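Side-chain contacts in BfpC (PDB 3VHJ), which is an essential biogenesis protein of a type IV pilus system, probably working at the inner membrane, represented here by its N-terminal cytoplasmic domain: residues N36-L41 with F58-K63; S84-F89 with K121-H126; Y16-L21 with N93-V98. The protein carries 1 engineered substitution. All coordinates share one frame; numbering follows the deposited sequence.

Contact 1: N36-L41 with F58-K63; sequences NKSLTL and FAVGDK
Val60 overlaps two helix side chains at once, lying against Ser38 with one methyl and against Leu39 with both. The setting is an alpha/beta layer: helix 31-42 lies on one face of the antiparallel sheet that contains strands 21-23, 55-60 and 46-52. The short axes of 36-41 and 58-60 run nearly parallel, 10° apart and 9.0 Å from each other. Strand alternation decides which residues take part, since Phe58 and Val60 face the helix whereas Ala59 points to the other side of the sheet. Val60 suits its place because branching at CB spreads two methyls beneath the helix. Its CG1 stands anti to the backbone N (chi1 169°), which leaves CG2 beside that nitrogen, facing Ser38. There Ser38 OG comes to 3.4 Å from Val60 CG2, a van der Waals contact of a hydroxyl with a methyl. Leu39 crosses the valine at a slant, and its CD2 sits 3.9 Å from Val60 CG2. Leu39 does not start out aimed at the strand; its branched end brings that methyl inward, and the length of leucine suits this reach. The small Ser38 is consistent with close approach to the Phe58 ring, whose CE1 lies 4.0 Å from Ser38 CB in an oblique approach. Phe58 also packs on Thr31, Ala34 and Leu35 from earlier turns of the helix, while Leu39 also rests on Tyr47 of the adjoining strand. On the exposed side of the helix, Thr40 folds its hydroxyl back on the previous turn: Thr40 OG1 donates to Asn36 O over 2.9 Å, and it and Thr40 N reach that oxygen from opposite faces of the carbonyl plane.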
ATOM      1  N   ASN A  36      -3.513 -17.051   5.622  1.00 21.71           N
ATOM      2  CA  ASN A  36      -2.677 -18.235   5.559  1.00 22.61           C
ATOM      3  C   ASN A  36      -2.607 -18.841   4.171  1.00 23.37           C
ATOM      4  O   ASN A  36      -1.582 -19.412   3.796  1.00 24.01           O
ATOM      5  CB  ASN A  36      -3.160 -19.262   6.579  1.00 23.25           C
ATOM      6  CG  ASN A  36      -2.604 -18.996   7.956  1.00 25.04           C
ATOM      7  OD1 ASN A  36      -1.407 -19.173   8.195  1.00 25.47           O
ATOM      8  ND2 ASN A  36      -3.457 -18.555   8.867  1.00 27.60           N
ATOM      9  N   LYS A  37      -3.689 -18.713   3.409  1.00 24.06           N
ATOM     10  CA  LYS A  37      -3.719 -19.238   2.049  1.00 25.87           C
ATOM     11  C   LYS A  37      -2.804 -18.380   1.186  1.00 25.92           C
ATOM     12  O   LYS A  37      -2.122 -18.882   0.293  1.00 24.90           O
ATOM     13  CB  LYS A  37      -5.145 -19.213   1.488  1.00 28.77           C
ATOM     14  CG  LYS A  37      -6.046 -20.300   2.069  1.00 33.78           C
ATOM     15  CD  LYS A  37      -7.512 -20.117   1.680  1.00 36.63           C
ATOM     16  CE  LYS A  37      -7.724 -20.180   0.175  1.00 39.05           C
ATOM     17  NZ  LYS A  37      -9.166 -20.054  -0.178  1.00 39.90           N
ATOM     18  N   SER A  38      -2.787 -17.083   1.468  1.00 22.58           N
ATOM     19  CA  SER A  38      -1.947 -16.160   0.720  1.00 22.76           C
ATOM     20  C   SER A  38      -0.475 -16.399   1.055  1.00 22.42           C
ATOM     21  O   SER A  38       0.378 -16.420   0.166  1.00 23.09           O
ATOM     22  CB  SER A  38      -2.335 -14.715   1.048  1.00 23.39           C
ATOM     23  OG  SER A  38      -1.558 -13.799   0.300  1.00 22.22           O
ATOM     24  N   LEU A  39      -0.180 -16.580   2.339  1.00 21.14           N
ATOM     25  CA  LEU A  39       1.193 -16.834   2.776  1.00 22.11           C
ATOM     26  C   LEU A  39       1.716 -18.114   2.130  1.00 23.69           C
ATOM     27  O   LEU A  39       2.861 -18.176   1.682  1.00 22.88           O
ATOM     28  CB  LEU A  39       1.250 -16.974   4.298  1.00 21.69           C
ATOM     29  CG  LEU A  39       1.073 -15.693   5.118  1.00 19.70           C
ATOM     30  CD1 LEU A  39       0.896 -16.047   6.576  1.00 20.77           C
ATOM     31  CD2 LEU A  39       2.282 -14.788   4.926  1.00 20.26           C
ATOM     32  N   THR A  40       0.870 -19.137   2.088  1.00 25.73           N
ATOM     33  CA  THR A  40       1.253 -20.413   1.495  1.00 27.26           C
ATOM     34  C   THR A  40       1.511 -20.244   0.004  1.00 27.79           C
ATOM     35  O   THR A  40       2.522 -20.711  -0.520  1.00 28.76           O
ATOM     36  CB  THR A  40       0.150 -21.468   1.699  1.00 26.52           C
ATOM     37  OG1 THR A  40      -0.010 -21.714   3.098  1.00 26.33           O
ATOM     38  CG2 THR A  40       0.519 -22.777   0.998  1.00 28.36           C
ATOM     39  N   LEU A  41       0.587 -19.569  -0.671  1.00 28.06           N
ATOM     40  CA  LEU A  41       0.701 -19.328  -2.104  1.00 29.11           C
ATOM     41  C   LEU A  41       1.948 -18.535  -2.472  1.00 29.43           C
ATOM     42  O   LEU A  41       2.537 -18.752  -3.524  1.00 29.29           O
ATOM     43  CB  LEU A  41      -0.528 -18.573  -2.612  1.00 29.93           C
ATOM     44  CG  LEU A  41      -0.472 -18.115  -4.074  1.00 31.86           C
ATOM     45  CD1 LEU A  41      -0.497 -19.333  -4.992  1.00 33.65           C
ATOM     46  CD2 LEU A  41      -1.648 -17.206  -4.374  1.00 32.29           C
ATOM     47  N   PHE A  58      -5.371  -8.021   5.177  1.00 16.80           N
ATOM     48  CA  PHE A  58      -4.008  -8.373   5.525  1.00 17.63           C
ATOM     49  C   PHE A  58      -3.021  -8.050   4.418  1.00 16.75           C
ATOM     50  O   PHE A  58      -3.394  -7.876   3.260  1.00 16.70           O
ATOM     51  CB  PHE A  58      -3.957  -9.864   5.835  1.00 17.65           C
ATOM     52  CG  PHE A  58      -4.599 -10.709   4.776  1.00 18.95           C
ATOM     53  CD1 PHE A  58      -3.914 -11.026   3.608  1.00 20.04           C
ATOM     54  CD2 PHE A  58      -5.915 -11.144   4.924  1.00 20.11           C
ATOM     55  CE1 PHE A  58      -4.532 -11.768   2.599  1.00 21.37           C
ATOM     56  CE2 PHE A  58      -6.542 -11.883   3.926  1.00 21.11           C
ATOM     57  CZ  PHE A  58      -5.849 -12.196   2.759  1.00 22.29           C
ATOM     58  N   ALA A  59      -1.755  -7.966   4.799  1.00 17.58           N
ATOM     59  CA  ALA A  59      -0.686  -7.694   3.854  1.00 17.72           C
ATOM     60  C   ALA A  59       0.326  -8.829   3.958  1.00 16.75           C
ATOM     61  O   ALA A  59       0.612  -9.315   5.051  1.00 16.70           O
ATOM     62  CB  ALA A  59      -0.019  -6.362   4.183  1.00 16.07           C
ATOM     63  N   VAL A  60       0.850  -9.265   2.820  1.00 16.91           N
ATOM     64  CA  VAL A  60       1.859 -10.320   2.811  1.00 17.45           C
ATOM     65  C   VAL A  60       3.134  -9.710   2.237  1.00 18.29           C
ATOM     66  O   VAL A  60       3.109  -9.115   1.160  1.00 18.68           O
ATOM     67  CB  VAL A  60       1.409 -11.530   1.956  1.00 16.12           C
ATOM     68  CG1 VAL A  60       2.573 -12.492   1.744  1.00 15.23           C
ATOM     69  CG2 VAL A  60       0.281 -12.264   2.677  1.00 16.44           C
ATOM     70  N   GLY A  61       4.238  -9.845   2.969  1.00 18.26           N
ATOM     71  CA  GLY A  61       5.500  -9.279   2.523  1.00 18.99           C
ATOM     72  C   GLY A  61       6.337 -10.175   1.631  1.00 20.05           C
ATOM     73  O   GLY A  61       6.107 -11.382   1.538  1.00 21.76           O
ATOM     74  N   ASP A  62       7.313  -9.569   0.966  1.00 19.10           N
ATOM     75  CA  ASP A  62       8.213 -10.291   0.073  1.00 20.01           C
ATOM     76  C   ASP A  62       9.648  -9.975   0.466  1.00 19.22           C
ATOM     77  O   ASP A  62      10.150  -8.893   0.173  1.00 19.09           O
ATOM     78  CB  ASP A  62       7.990  -9.862  -1.374  1.00 20.97           C
ATOM     79  CG  ASP A  62       8.896 -10.603  -2.349  1.00 23.15           C
ATOM     80  OD1 ASP A  62       9.755 -11.395  -1.898  1.00 21.87           O
ATOM     81  OD2 ASP A  62       8.746 -10.387  -3.567  1.00 23.39           O
ATOM     82  N   LYS A  63      10.306 -10.916   1.130  1.00 19.82           N
ATOM     83  CA  LYS A  63      11.685 -10.708   1.554  1.00 21.39           C
ATOM     84  C   LYS A  63      12.636 -10.412   0.398  1.00 21.55           C
ATOM     85  O   LYS A  63      13.695  -9.831   0.606  1.00 21.58           O
ATOM     86  CB  LYS A  63      12.198 -11.932   2.315  1.00 25.35           C
ATOM     87  CG  LYS A  63      11.505 -12.173   3.646  1.00 30.04           C
ATOM     88  CD  LYS A  63      12.151 -13.330   4.389  1.00 36.06           C
ATOM     89  CE  LYS A  63      11.473 -13.592   5.722  1.00 36.12           C
ATOM     90  NZ  LYS A  63      12.192 -14.667   6.464  1.00 42.55           N
TER

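Contact 2: S84-F89 with K121-H126; sequences SFCGLF and KFFFDH
The bond from His126 N to Phe122 O, 2.9 Å long, belongs to the helical turn from which Phe123 reaches toward strand 85-90. On the solvent side of the same helix, Lys121 NZ forms a salt bridge of 3.2 Å with Asp125 OD2, meeting the carboxylate on its syn side. Across the contact there is no hydrogen bond; the side chains that meet are apolar. Phe123 CG is anti to the backbone N (chi1 178°), a setting that extends the ring from the helix toward Cys86, Gly87 and Leu88. Leu88 CB stands over the centre of one ring face, 4.1 Å from the Phe123 centroid and only 9° off the normal, a well-centred CH-pi contact. The CE1 corner of the ring meets other groups: Phe123 CE1 lies 3.9 Å from Cys86 SG, an oblique sulfur-aromatic contact, and 3.9 Å from Gly87 C in the backbone. Helix 116-127 packs here on a mixed sheet whose strand order, 107-113, 96-101, 85-90, 135-137, is that of a three-strand meander followed by a helix and a parallel strand, consistent with the beginning of a ribonuclease H-like, actin-type fold. Strand 85-90 lies inside this sheet, and the apolar Cys86 and Leu88, on either side of Gly87, suit its buried, helix-facing side. Glycine suits position 87 because the Phe89 ring, on the face away from the helix, occupies the place a beta carbon would need. With the ring of Phe123 cut back to an alanine, Leu88 CB is likely to lose its aromatic face and Cys86 SG the ring corner it touches, opening a gap between helix and strand. Thr136 of the neighbouring parallel strand also packs on both Phe123 and Cys86.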
ATOM      1  N   SER A  84     -12.403   7.510   0.050  1.00 19.37           N
ATOM      2  CA  SER A  84     -11.454   6.730  -0.739  1.00 19.35           C
ATOM      3  C   SER A  84     -10.424   7.657  -1.381  1.00 20.54           C
ATOM      4  O   SER A  84     -10.659   8.857  -1.515  1.00 19.67           O
ATOM      5  CB  SER A  84     -12.200   5.954  -1.827  1.00 18.92           C
ATOM      6  OG  SER A  84     -12.940   6.842  -2.655  1.00 19.87           O
ATOM      7  N   PHE A  85      -9.288   7.100  -1.787  1.00 18.56           N
ATOM      8  CA  PHE A  85      -8.244   7.913  -2.398  1.00 19.35           C
ATOM      9  C   PHE A  85      -7.209   7.061  -3.110  1.00 19.11           C
ATOM     10  O   PHE A  85      -7.043   5.879  -2.814  1.00 17.70           O
ATOM     11  CB  PHE A  85      -7.541   8.744  -1.322  1.00 22.20           C
ATOM     12  CG  PHE A  85      -6.793   7.909  -0.307  1.00 23.85           C
ATOM     13  CD1 PHE A  85      -5.472   7.541  -0.523  1.00 27.01           C
ATOM     14  CD2 PHE A  85      -7.428   7.461   0.843  1.00 27.06           C
ATOM     15  CE1 PHE A  85      -4.789   6.735   0.391  1.00 26.73           C
ATOM     16  CE2 PHE A  85      -6.756   6.652   1.769  1.00 30.10           C
ATOM     17  CZ  PHE A  85      -5.433   6.290   1.537  1.00 27.26           C
ATOM     18  N   CYS A  86      -6.511   7.678  -4.053  1.00 17.98           N
ATOM     19  CA  CYS A  86      -5.450   7.004  -4.778  1.00 20.12           C
ATOM     20  C   CYS A  86      -4.445   8.089  -5.126  1.00 20.42           C
ATOM     21  O   CYS A  86      -4.742   9.277  -5.011  1.00 18.85           O
ATOM     22  CB  CYS A  86      -5.980   6.347  -6.055  1.00 19.78           C
ATOM     23  SG  CYS A  86      -6.048   7.434  -7.492  1.00 20.19           S
ATOM     24  N   GLY A  87      -3.251   7.691  -5.536  1.00 21.76           N
ATOM     25  CA  GLY A  87      -2.267   8.693  -5.892  1.00 20.80           C
ATOM     26  C   GLY A  87      -0.927   8.141  -6.311  1.00 19.69           C
ATOM     27  O   GLY A  87      -0.588   6.993  -6.017  1.00 18.43           O
ATOM     28  N   LEU A  88      -0.186   8.979  -7.029  1.00 19.71           N
ATOM     29  CA  LEU A  88       1.156   8.679  -7.504  1.00 19.76           C
ATOM     30  C   LEU A  88       2.015   9.600  -6.638  1.00 20.71           C
ATOM     31  O   LEU A  88       1.821  10.818  -6.641  1.00 20.98           O
ATOM     32  CB  LEU A  88       1.285   9.063  -8.979  1.00 21.48           C
ATOM     33  CG  LEU A  88       2.675   9.045  -9.617  1.00 21.97           C
ATOM     34  CD1 LEU A  88       3.251   7.640  -9.606  1.00 22.00           C
ATOM     35  CD2 LEU A  88       2.564   9.569 -11.048  1.00 24.28           C
ATOM     36  N   PHE A  89       2.949   9.021  -5.890  1.00 19.91           N
ATOM     37  CA  PHE A  89       3.784   9.804  -4.983  1.00 19.97           C
ATOM     38  C   PHE A  89       5.255   9.429  -5.023  1.00 19.42           C
ATOM     39  O   PHE A  89       5.603   8.255  -5.074  1.00 19.39           O
ATOM     40  CB  PHE A  89       3.349   9.590  -3.531  1.00 20.19           C
ATOM     41  CG  PHE A  89       1.927   9.957  -3.235  1.00 21.79           C
ATOM     42  CD1 PHE A  89       1.588  11.260  -2.893  1.00 21.41           C
ATOM     43  CD2 PHE A  89       0.938   8.977  -3.209  1.00 22.31           C
ATOM     44  CE1 PHE A  89       0.288  11.580  -2.517  1.00 22.32           C
ATOM     45  CE2 PHE A  89      -0.363   9.289  -2.836  1.00 20.41           C
ATOM     46  CZ  PHE A  89      -0.689  10.589  -2.488  1.00 19.97           C
ATOM     47  N   LYS A 121       2.828   5.087 -15.739  1.00 25.53           N
ATOM     48  CA  LYS A 121       2.097   4.185 -16.622  1.00 26.64           C
ATOM     49  C   LYS A 121       1.136   3.269 -15.854  1.00 26.64           C
ATOM     50  O   LYS A 121       0.014   3.026 -16.302  1.00 25.30           O
ATOM     51  CB  LYS A 121       3.078   3.340 -17.445  1.00 29.16           C
ATOM     52  CG  LYS A 121       2.415   2.351 -18.400  1.00 33.51           C
ATOM     53  CD  LYS A 121       3.447   1.619 -19.250  1.00 37.10           C
ATOM     54  CE  LYS A 121       2.793   0.585 -20.154  1.00 39.69           C
ATOM     55  NZ  LYS A 121       1.716   1.177 -21.002  1.00 40.72           N
ATOM     56  N   PHE A 122       1.572   2.764 -14.704  1.00 24.67           N
ATOM     57  CA  PHE A 122       0.721   1.884 -13.904  1.00 23.46           C
ATOM     58  C   PHE A 122      -0.468   2.681 -13.376  1.00 22.35           C
ATOM     59  O   PHE A 122      -1.608   2.220 -13.399  1.00 22.27           O
ATOM     60  CB  PHE A 122       1.504   1.307 -12.725  1.00 22.42           C
ATOM     61  CG  PHE A 122       0.724   0.311 -11.921  1.00 22.75           C
ATOM     62  CD1 PHE A 122       0.606  -1.007 -12.349  1.00 23.04           C
ATOM     63  CD2 PHE A 122       0.078   0.698 -10.753  1.00 22.47           C
ATOM     64  CE1 PHE A 122      -0.149  -1.930 -11.622  1.00 23.97           C
ATOM     65  CE2 PHE A 122      -0.680  -0.215 -10.018  1.00 25.30           C
ATOM     66  CZ  PHE A 122      -0.794  -1.533 -10.454  1.00 25.40           C
ATOM     67  N   PHE A 123      -0.175   3.885 -12.901  1.00 21.42           N
ATOM     68  CA  PHE A 123      -1.171   4.794 -12.359  1.00 22.05           C
ATOM     69  C   PHE A 123      -2.292   5.056 -13.362  1.00 23.70           C
ATOM     70  O   PHE A 123      -3.476   4.897 -13.051  1.00 21.84           O
ATOM     71  CB  PHE A 123      -0.477   6.106 -11.988  1.00 21.62           C
ATOM     72  CG  PHE A 123      -1.396   7.161 -11.447  1.00 22.69           C
ATOM     73  CD1 PHE A 123      -2.065   6.972 -10.237  1.00 23.45           C
ATOM     74  CD2 PHE A 123      -1.548   8.371 -12.116  1.00 22.79           C
ATOM     75  CE1 PHE A 123      -2.864   7.974  -9.704  1.00 21.75           C
ATOM     76  CE2 PHE A 123      -2.347   9.383 -11.590  1.00 23.01           C
ATOM     77  CZ  PHE A 123      -3.006   9.184 -10.379  1.00 24.43           C
ATOM     78  N   PHE A 124      -1.916   5.462 -14.571  1.00 24.37           N
ATOM     79  CA  PHE A 124      -2.897   5.747 -15.609  1.00 25.16           C
ATOM     80  C   PHE A 124      -3.637   4.515 -16.117  1.00 24.26           C
ATOM     81  O   PHE A 124      -4.851   4.546 -16.286  1.00 25.06           O
ATOM     82  CB  PHE A 124      -2.232   6.446 -16.798  1.00 26.69           C
ATOM     83  CG  PHE A 124      -2.029   7.917 -16.601  1.00 28.00           C
ATOM     84  CD1 PHE A 124      -0.752   8.445 -16.462  1.00 29.70           C
ATOM     85  CD2 PHE A 124      -3.121   8.779 -16.563  1.00 29.19           C
ATOM     86  CE1 PHE A 124      -0.560   9.820 -16.290  1.00 29.67           C
ATOM     87  CE2 PHE A 124      -2.942  10.150 -16.391  1.00 30.77           C
ATOM     88  CZ  PHE A 124      -1.656  10.672 -16.255  1.00 30.09           C
ATOM     89  N   ASP A 125      -2.909   3.431 -16.361  1.00 24.70           N
ATOM     90  CA  ASP A 125      -3.533   2.222 -16.881  1.00 24.58           C
ATOM     91  C   ASP A 125      -4.441   1.473 -15.910  1.00 24.19           C
ATOM     92  O   ASP A 125      -5.441   0.894 -16.326  1.00 24.12           O
ATOM     93  CB  ASP A 125      -2.475   1.243 -17.403  1.00 26.25           C
ATOM     94  CG  ASP A 125      -1.673   1.803 -18.566  1.00 31.02           C
ATOM     95  OD1 ASP A 125      -2.226   2.595 -19.356  1.00 33.87           O
ATOM     96  OD2 ASP A 125      -0.486   1.434 -18.694  1.00 34.48           O
ATOM     97  N   HIS A 126      -4.120   1.493 -14.621  1.00 23.13           N
ATOM     98  CA  HIS A 126      -4.927   0.729 -13.673  1.00 23.15           C
ATOM     99  C   HIS A 126      -5.481   1.428 -12.442  1.00 22.15           C
ATOM    100  O   HIS A 126      -6.435   0.942 -11.841  1.00 22.05           O
ATOM    101  CB  HIS A 126      -4.119  -0.476 -13.186  1.00 24.64           C
ATOM    102  CG  HIS A 126      -3.528  -1.297 -14.287  1.00 25.87           C
ATOM    103  ND1 HIS A 126      -4.288  -2.099 -15.107  1.00 27.31           N
ATOM    104  CD2 HIS A 126      -2.247  -1.433 -14.707  1.00 27.35           C
ATOM    105  CE1 HIS A 126      -3.502  -2.698 -15.986  1.00 27.83           C
ATOM    106  NE2 HIS A 126      -2.258  -2.309 -15.764  1.00 28.92           N
TER

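Contact 3: Y16-L21 with N93-V98; sequences YAVNLL and NELWLV
Val18 meets two leucines in two different ways: it points tip to tip at Leu95 and crosses Leu97 at about a right angle. One methyl serves both, with Val18 CG2 3.9 Å from Leu97 CD2 and 4.1 Å from Leu95 CD2. The crossing brings more of the valine into play, because its CG1 also lies 4.0 Å from Leu97 CD2, so that a single leucine methyl rests against the fork of the valine. Leu97 does not set out toward Val18; with CD1 anti to CA (chi2 175°), the other branch, CD2, is turned toward it. The contact joins two parts of an alpha/beta domain, the loop leaving strand 14-17 of the small mixed sheet and the start of strand 96-101 of the four-strand mixed sheet, with the loop before it. Leu74, from helix 74-77, touches both Val18 and Leu97 and continues the apolar cluster. Compact branched aliphatic residues suit such a junction, since methyls can mesh without any directional bond. The polar backbone beside them is met by other groups: Val18 O is hydrogen-bonded to His67 NE2, and the Asp110 carboxylate takes the amides of Asn19 and Leu20, using OD1 for the first and OD2 for the second.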
ATOM      1  N   TYR A  16       9.086   2.703   5.646  1.00 17.26           N
ATOM      2  CA  TYR A  16       7.854   1.932   5.553  1.00 18.26           C
ATOM      3  C   TYR A  16       7.950   0.817   4.534  1.00 18.54           C
ATOM      4  O   TYR A  16       8.604   0.961   3.499  1.00 16.91           O
ATOM      5  CB  TYR A  16       6.700   2.821   5.112  1.00 18.76           C
ATOM      6  CG  TYR A  16       6.413   3.988   6.014  1.00 18.88           C
ATOM      7  CD1 TYR A  16       5.546   3.856   7.092  1.00 20.08           C
ATOM      8  CD2 TYR A  16       6.975   5.237   5.765  1.00 20.23           C
ATOM      9  CE1 TYR A  16       5.234   4.945   7.901  1.00 21.93           C
ATOM     10  CE2 TYR A  16       6.672   6.333   6.572  1.00 20.98           C
ATOM     11  CZ  TYR A  16       5.798   6.178   7.636  1.00 22.79           C
ATOM     12  OH  TYR A  16       5.467   7.255   8.424  1.00 24.27           O
ATOM     13  N   ALA A  17       7.264  -0.281   4.825  1.00 17.23           N
ATOM     14  CA  ALA A  17       7.215  -1.409   3.915  1.00 16.55           C
ATOM     15  C   ALA A  17       6.141  -1.057   2.893  1.00 16.09           C
ATOM     16  O   ALA A  17       5.009  -0.741   3.265  1.00 16.87           O
ATOM     17  CB  ALA A  17       6.821  -2.678   4.675  1.00 16.24           C
ATOM     18  N   VAL A  18       6.500  -1.086   1.612  1.00 15.72           N
ATOM     19  CA  VAL A  18       5.553  -0.796   0.541  1.00 13.73           C
ATOM     20  C   VAL A  18       5.575  -1.950  -0.462  1.00 14.84           C
ATOM     21  O   VAL A  18       6.426  -2.836  -0.381  1.00 15.26           O
ATOM     22  CB  VAL A  18       5.903   0.538  -0.196  1.00 14.36           C
ATOM     23  CG1 VAL A  18       5.781   1.710   0.766  1.00 13.08           C
ATOM     24  CG2 VAL A  18       7.317   0.476  -0.761  1.00 15.12           C
ATOM     25  N   ASN A  19       4.638  -1.935  -1.404  1.00 15.23           N
ATOM     26  CA  ASN A  19       4.539  -2.982  -2.418  1.00 16.52           C
ATOM     27  C   ASN A  19       4.220  -4.335  -1.796  1.00 16.29           C
ATOM     28  O   ASN A  19       4.775  -5.361  -2.187  1.00 15.91           O
ATOM     29  CB  ASN A  19       5.836  -3.096  -3.222  1.00 18.20           C
ATOM     30  CG  ASN A  19       5.634  -3.813  -4.541  1.00 21.81           C
ATOM     31  OD1 ASN A  19       5.082  -3.253  -5.483  1.00 24.35           O
ATOM     32  ND2 ASN A  19       6.071  -5.064  -4.610  1.00 29.12           N
ATOM     33  N   LEU A  20       3.328  -4.335  -0.814  1.00 15.86           N
ATOM     34  CA  LEU A  20       2.915  -5.572  -0.166  1.00 16.47           C
ATOM     35  C   LEU A  20       1.732  -6.141  -0.939  1.00 16.28           C
ATOM     36  O   LEU A  20       1.094  -5.434  -1.714  1.00 17.03           O
ATOM     37  CB  LEU A  20       2.485  -5.295   1.274  1.00 17.23           C
ATOM     38  CG  LEU A  20       3.578  -4.794   2.220  1.00 19.32           C
ATOM     39  CD1 LEU A  20       2.954  -3.960   3.311  1.00 23.36           C
ATOM     40  CD2 LEU A  20       4.332  -5.975   2.801  1.00 20.46           C
ATOM     41  N   LEU A  21       1.453  -7.424  -0.745  1.00 14.96           N
ATOM     42  CA  LEU A  21       0.314  -8.054  -1.400  1.00 16.44           C
ATOM     43  C   LEU A  21      -0.830  -7.971  -0.403  1.00 17.43           C
ATOM     44  O   LEU A  21      -0.790  -8.627   0.632  1.00 17.64           O
ATOM     45  CB  LEU A  21       0.607  -9.522  -1.706  1.00 18.71           C
ATOM     46  CG  LEU A  21      -0.533 -10.339  -2.329  1.00 20.07           C
ATOM     47  CD1 LEU A  21      -0.923  -9.746  -3.675  1.00 24.65           C
ATOM     48  CD2 LEU A  21      -0.082 -11.782  -2.500  1.00 23.31           C
ATOM     49  N   ASN A  93      13.457   8.295  -1.149  1.00 23.87           N
ATOM     50  CA  ASN A  93      14.603   7.489  -1.542  1.00 23.96           C
ATOM     51  C   ASN A  93      14.624   6.958  -2.977  1.00 24.56           C
ATOM     52  O   ASN A  93      14.849   5.770  -3.201  1.00 22.90           O
ATOM     53  CB  ASN A  93      14.753   6.328  -0.555  1.00 22.11           C
ATOM     54  CG  ASN A  93      13.522   5.441  -0.506  1.00 22.16           C
ATOM     55  OD1 ASN A  93      12.397   5.913  -0.686  1.00 20.58           O
ATOM     56  ND2 ASN A  93      13.727   4.150  -0.246  1.00 20.53           N
ATOM     57  N   GLU A  94      14.399   7.838  -3.948  1.00 25.44           N
ATOM     58  CA  GLU A  94      14.440   7.449  -5.357  1.00 28.31           C
ATOM     59  C   GLU A  94      13.404   6.385  -5.700  1.00 28.20           C
ATOM     60  O   GLU A  94      13.618   5.567  -6.600  1.00 27.55           O
ATOM     61  CB  GLU A  94      15.822   6.889  -5.710  1.00 31.89           C
ATOM     62  CG  GLU A  94      17.006   7.571  -5.036  1.00 35.64           C
ATOM     63  CD  GLU A  94      17.291   8.937  -5.601  1.00 38.26           C
ATOM     64  OE1 GLU A  94      18.372   9.489  -5.304  1.00 40.76           O
ATOM     65  OE2 GLU A  94      16.433   9.461  -6.340  1.00 40.67           O
ATOM     66  N   LEU A  95      12.289   6.379  -4.984  1.00 25.22           N
ATOM     67  CA  LEU A  95      11.261   5.385  -5.247  1.00 23.14           C
ATOM     68  C   LEU A  95       9.929   6.078  -5.514  1.00 21.77           C
ATOM     69  O   LEU A  95       9.638   7.117  -4.927  1.00 21.76           O
ATOM     70  CB  LEU A  95      11.142   4.454  -4.037  1.00 23.63           C
ATOM     71  CG  LEU A  95      10.314   3.175  -4.123  1.00 25.51           C
ATOM     72  CD1 LEU A  95      10.969   2.189  -5.091  1.00 25.31           C
ATOM     73  CD2 LEU A  95      10.219   2.561  -2.726  1.00 26.95           C
ATOM     74  N   TRP A  96       9.132   5.501  -6.406  1.00 19.87           N
ATOM     75  CA  TRP A  96       7.822   6.045  -6.722  1.00 20.14           C
ATOM     76  C   TRP A  96       6.758   5.100  -6.204  1.00 18.76           C
ATOM     77  O   TRP A  96       6.864   3.886  -6.367  1.00 19.31           O
ATOM     78  CB  TRP A  96       7.666   6.246  -8.227  1.00 21.13           C
ATOM     79  CG  TRP A  96       8.427   7.436  -8.691  1.00 23.70           C
ATOM     80  CD1 TRP A  96       9.755   7.491  -9.017  1.00 24.48           C
ATOM     81  CD2 TRP A  96       7.933   8.772  -8.785  1.00 25.06           C
ATOM     82  NE1 TRP A  96      10.116   8.787  -9.304  1.00 26.72           N
ATOM     83  CE2 TRP A  96       9.016   9.594  -9.169  1.00 26.08           C
ATOM     84  CE3 TRP A  96       6.675   9.359  -8.581  1.00 25.02           C
ATOM     85  CZ2 TRP A  96       8.881  10.972  -9.352  1.00 27.38           C
ATOM     86  CZ3 TRP A  96       6.541  10.729  -8.764  1.00 27.64           C
ATOM     87  CH2 TRP A  96       7.640  11.520  -9.146  1.00 28.00           C
ATOM     88  N   LEU A  97       5.731   5.671  -5.589  1.00 16.63           N
ATOM     89  CA  LEU A  97       4.649   4.891  -5.012  1.00 18.12           C
ATOM     90  C   LEU A  97       3.304   5.170  -5.676  1.00 17.40           C
ATOM     91  O   LEU A  97       2.995   6.310  -6.005  1.00 17.37           O
ATOM     92  CB  LEU A  97       4.529   5.218  -3.521  1.00 16.67           C
ATOM     93  CG  LEU A  97       5.813   5.161  -2.688  1.00 18.08           C
ATOM     94  CD1 LEU A  97       5.509   5.647  -1.274  1.00 17.34           C
ATOM     95  CD2 LEU A  97       6.370   3.739  -2.678  1.00 17.06           C
ATOM     96  N   VAL A  98       2.519   4.116  -5.885  1.00 16.80           N
ATOM     97  CA  VAL A  98       1.180   4.259  -6.447  1.00 16.29           C
ATOM     98  C   VAL A  98       0.288   3.510  -5.468  1.00 17.04           C
ATOM     99  O   VAL A  98       0.444   2.306  -5.278  1.00 16.33           O
ATOM    100  CB  VAL A  98       1.053   3.632  -7.846  1.00 16.64           C
ATOM    101  CG1 VAL A  98      -0.389   3.787  -8.351  1.00 17.12           C
ATOM    102  CG2 VAL A  98       2.017   4.324  -8.806  1.00 18.77           C
TER

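All three contacts are buried, though contact 1 lies farthest from the chain's centre, about 14 Å from it to the contact's own centre, with Ser38 partly exposed, while contact 3 is closest. Contacts 1 and 2 both set a helix on a sheet, on opposite sides of that centre and about 23 Å apart between contact centres. Their chemistry differs: contact 1 combines methyls, a serine and an obliquely met Phe58 ring, whereas only contact 2 has a ring face met squarely and a sulfur. Contact 3 is purely aliphatic and joins strand ends and loops, without a helix of its own. It touches both others: Val60 N and Leu21 O are 2.8 Å apart, and strands 85-90 and 96-101 are sheet neighbours.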